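Local coordinates for lysosome-associated membrane glycoprotein 3 (Homo sapiens, PDB 4AKM), which acts in lysosome–autophagosome fusion and the unfolded protein response as a membrane glycoprotein, represented here by the membrane-proximal part of its luminal region, at residues G66-L71 with G86-V91. Numbering follows the deposited sequence.
Sequences GGFVNL and GAYLTV. With NAG (2-acetamido-2-deoxy-beta-D-glucopyranose), chain D.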
ATOM      1  N   GLY A  66      -6.638 -14.187   4.790  1.00 46.83           N
ATOM      2  CA  GLY A  66      -7.879 -13.447   4.705  1.00 49.22           C
ATOM      3  C   GLY A  66      -7.976 -12.617   3.443  1.00 45.00           C
ATOM      4  O   GLY A  66      -9.065 -12.262   3.006  1.00 45.58           O
ATOM      5  N   GLY A  67      -6.830 -12.301   2.857  1.00 43.95           N
ATOM      6  CA  GLY A  67      -6.817 -11.508   1.648  1.00 40.21           C
ATOM      7  C   GLY A  67      -5.487 -10.866   1.332  1.00 39.68           C
ATOM      8  O   GLY A  67      -4.425 -11.443   1.567  1.00 40.58           O
ATOM      9  N   PHE A  68      -5.554  -9.650   0.805  1.00 37.86           N
ATOM     10  CA  PHE A  68      -4.363  -8.981   0.314  1.00 32.60           C
ATOM     11  C   PHE A  68      -4.561  -7.488   0.161  1.00 33.23           C
ATOM     12  O   PHE A  68      -5.694  -6.983   0.128  1.00 35.37           O
ATOM     13  CB  PHE A  68      -3.960  -9.553  -1.050  1.00 39.69           C
ATOM     14  CG  PHE A  68      -5.014  -9.382  -2.122  1.00 36.45           C
ATOM     15  CD1 PHE A  68      -5.155  -8.178  -2.796  1.00 33.87           C
ATOM     16  CD2 PHE A  68      -5.857 -10.428  -2.454  1.00 35.17           C
ATOM     17  CE1 PHE A  68      -6.123  -8.016  -3.771  1.00 37.42           C
ATOM     18  CE2 PHE A  68      -6.820 -10.276  -3.438  1.00 37.70           C
ATOM     19  CZ  PHE A  68      -6.958  -9.066  -4.095  1.00 36.54           C
ATOM     20  N   VAL A  69      -3.439  -6.796   0.038  1.00 31.86           N
ATOM     21  CA  VAL A  69      -3.433  -5.397  -0.349  1.00 36.19           C
ATOM     22  C   VAL A  69      -2.470  -5.241  -1.514  1.00 37.19           C
ATOM     23  O   VAL A  69      -1.325  -5.688  -1.458  1.00 38.11           O
ATOM     24  CB  VAL A  69      -3.019  -4.461   0.810  1.00 34.97           C
ATOM     25  CG1 VAL A  69      -2.873  -3.032   0.312  1.00 37.37           C
ATOM     26  CG2 VAL A  69      -4.030  -4.526   1.937  1.00 32.42           C
ATOM     27  N   ASN A  70      -2.951  -4.611  -2.575  1.00 34.22           N
ATOM     28  CA  ASN A  70      -2.179  -4.445  -3.786  1.00 38.93           C
ATOM     29  C   ASN A  70      -1.959  -2.974  -4.085  1.00 40.35           C
ATOM     30  O   ASN A  70      -2.907  -2.224  -4.335  1.00 37.87           O
ATOM     31  CB  ASN A  70      -2.885  -5.128  -4.957  1.00 42.38           C
ATOM     32  CG  ASN A  70      -1.949  -5.422  -6.110  1.00 48.52           C
ATOM     33  OD1 ASN A  70      -0.728  -5.354  -5.973  1.00 47.44           O
ATOM     34  ND2 ASN A  70      -2.521  -5.758  -7.257  1.00 53.65           N
ATOM     35  N   LEU A  71      -0.694  -2.577  -4.041  1.00 40.28           N
ATOM     36  CA  LEU A  71      -0.284  -1.220  -4.352  1.00 42.36           C
ATOM     37  C   LEU A  71       0.370  -1.187  -5.723  1.00 41.80           C
ATOM     38  O   LEU A  71       1.436  -1.753  -5.917  1.00 41.33           O
ATOM     39  CB  LEU A  71       0.697  -0.709  -3.292  1.00 40.54           C
ATOM     40  CG  LEU A  71       0.169  -0.666  -1.855  1.00 40.05           C
ATOM     41  CD1 LEU A  71       1.166  -0.006  -0.921  1.00 35.86           C
ATOM     42  CD2 LEU A  71      -1.174   0.046  -1.794  1.00 40.23           C
ATOM     43  N   GLY A  86      -5.801  -1.852  -4.425  1.00 37.29           N
ATOM     44  CA  GLY A  86      -6.826  -2.858  -4.308  1.00 35.60           C
ATOM     45  C   GLY A  86      -6.694  -3.571  -2.987  1.00 36.08           C
ATOM     46  O   GLY A  86      -5.604  -3.693  -2.452  1.00 30.49           O
ATOM     47  N   ALA A  87      -7.815  -4.028  -2.447  1.00 40.06           N
ATOM     48  CA  ALA A  87      -7.770  -4.847  -1.251  1.00 36.31           C
ATOM     49  C   ALA A  87      -8.879  -5.883  -1.228  1.00 36.40           C
ATOM     50  O   ALA A  87      -9.932  -5.731  -1.871  1.00 36.53           O
ATOM     51  CB  ALA A  87      -7.807  -3.997  -0.001  1.00 34.22           C
ATOM     52  N   TYR A  88      -8.609  -6.935  -0.468  1.00 34.00           N
ATOM     53  CA  TYR A  88      -9.506  -8.063  -0.347  1.00 39.86           C
ATOM     54  C   TYR A  88      -9.361  -8.550   1.084  1.00 41.16           C
ATOM     55  O   TYR A  88      -8.243  -8.759   1.560  1.00 39.82           O
ATOM     56  CB  TYR A  88      -9.048  -9.131  -1.330  1.00 42.73           C
ATOM     57  CG  TYR A  88      -9.886 -10.382  -1.459  1.00 44.13           C
ATOM     58  CD1 TYR A  88      -9.779 -11.414  -0.533  1.00 44.16           C
ATOM     59  CD2 TYR A  88     -10.740 -10.556  -2.540  1.00 45.40           C
ATOM     60  CE1 TYR A  88     -10.521 -12.571  -0.661  1.00 45.44           C
ATOM     61  CE2 TYR A  88     -11.488 -11.716  -2.679  1.00 52.94           C
ATOM     62  CZ  TYR A  88     -11.373 -12.720  -1.736  1.00 52.95           C
ATOM     63  OH  TYR A  88     -12.111 -13.876  -1.865  1.00 55.34           O
ATOM     64  N   LEU A  89     -10.487  -8.718   1.769  1.00 36.11           N
ATOM     65  CA  LEU A  89     -10.476  -9.071   3.181  1.00 47.20           C
ATOM     66  C   LEU A  89     -11.626 -10.001   3.537  1.00 50.57           C
ATOM     67  O   LEU A  89     -12.772  -9.697   3.250  1.00 46.89           O
ATOM     68  CB  LEU A  89     -10.569  -7.806   4.040  1.00 43.35           C
ATOM     69  CG  LEU A  89     -10.534  -8.055   5.544  1.00 44.93           C
ATOM     70  CD1 LEU A  89      -9.219  -8.707   5.925  1.00 47.99           C
ATOM     71  CD2 LEU A  89     -10.743  -6.766   6.310  1.00 50.91           C
ATOM     72  N   THR A  90     -11.320 -11.127   4.174  1.00 54.19           N
ATOM     73  CA  THR A  90     -12.355 -12.046   4.637  1.00 55.27           C
ATOM     74  C   THR A  90     -12.622 -11.862   6.126  1.00 62.82           C
ATOM     75  O   THR A  90     -11.688 -11.805   6.925  1.00 70.57           O
ATOM     76  CB  THR A  90     -11.957 -13.515   4.394  1.00 58.66           C
ATOM     77  OG1 THR A  90     -11.468 -13.672   3.057  1.00 54.43           O
ATOM     78  CG2 THR A  90     -13.149 -14.436   4.597  1.00 66.36           C
ATOM     79  N   VAL A  91     -13.894 -11.761   6.501  1.00 70.55           N
ATOM     80  CA  VAL A  91     -14.269 -11.829   7.914  1.00 82.02           C
ATOM     81  C   VAL A  91     -15.013 -13.142   8.180  1.00 91.26           C
ATOM     82  O   VAL A  91     -15.830 -13.579   7.367  1.00 90.58           O
ATOM     83  CB  VAL A  91     -15.099 -10.601   8.379  1.00 73.65           C
ATOM     84  CG1 VAL A  91     -14.329  -9.317   8.136  1.00 67.05           C
ATOM     85  CG2 VAL A  91     -16.444 -10.550   7.682  1.00 76.69           C
TER
HETATM   86  C1  NAG D1379      -1.941  -6.115  -8.523  1.00 61.39           C
HETATM   87  C2  NAG D1379      -3.036  -7.056  -9.001  1.00 63.66           C
HETATM   88  C3  NAG D1379      -2.663  -7.658 -10.353  1.00 61.38           C
HETATM   89  C4  NAG D1379      -2.292  -6.560 -11.343  1.00 66.38           C
HETATM   90  C5  NAG D1379      -1.321  -5.550 -10.738  1.00 67.33           C
HETATM   91  C6  NAG D1379      -1.195  -4.336 -11.646  1.00 69.81           C
HETATM   92  C7  NAG D1379      -4.426  -8.260  -7.415  1.00 58.82           C
HETATM   93  C8  NAG D1379      -4.630  -9.571  -6.717  1.00 49.08           C
HETATM   94  N2  NAG D1379      -3.250  -8.097  -8.012  1.00 62.71           N
HETATM   95  O3  NAG D1379      -3.760  -8.391 -10.851  1.00 60.51           O
HETATM   96  O4  NAG D1379      -1.693  -7.125 -12.490  1.00 66.39           O
HETATM   97  O5  NAG D1379      -1.749  -5.091  -9.473  1.00 68.10           O
HETATM   98  O6  NAG D1379      -0.296  -3.428 -11.052  1.00 71.49           O
HETATM   99  O7  NAG D1379      -5.313  -7.404  -7.420  1.00 62.24           O
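G66 meets T90 just ahead of the first strand, at the open end of an antiparallel hairpin: G66 O accepts a 2.8 Å hydrogen bond from T90 OG1, which sits 27° out of the carbonyl plane, and a weak one from T90 N. The backbone angles of G66 and G67 suit glycine, and at G67 a beta-carbon would run into the Y88 carbonyl oxygen. Regular pairing begins at F68, whose N donates to Y88 O and whose O accepts from Y88 N, an antiparallel hydrogen-bonded pair. With CG lodged between the backbone N and the carbonyl carbon (chi1 61°), the F68 ring leans over the neighbouring strand. Y88 CB lies over one face in a CH-pi contact, 3.5 Å from the ring centroid, while the sugar's acetyl methyl, C8, sits 3.5 Å from F68 CZ on the opposite face. The two aromatic planes are nearly parallel, but slid so far that they barely overlap. V69 turns to the other face of the sheet, beside A87. N70 pairs with G86 through a nearly straight N-H bond to G86 O (2.8 Å, 176°) and a return bond from G86 N to N70 O; N70 ND2 carries the N-linked GlcNAc, and N70 OD1 takes a weak hydrogen bond from N59 ND2. F68, Y88 and glycan thus share one face of the five-stranded sheet, whereas A87, L89 and L71 pack on strand 14-27 of the second sheet in this LAMP beta prism. Strands 57-64 and 97-110 flank the hairpin.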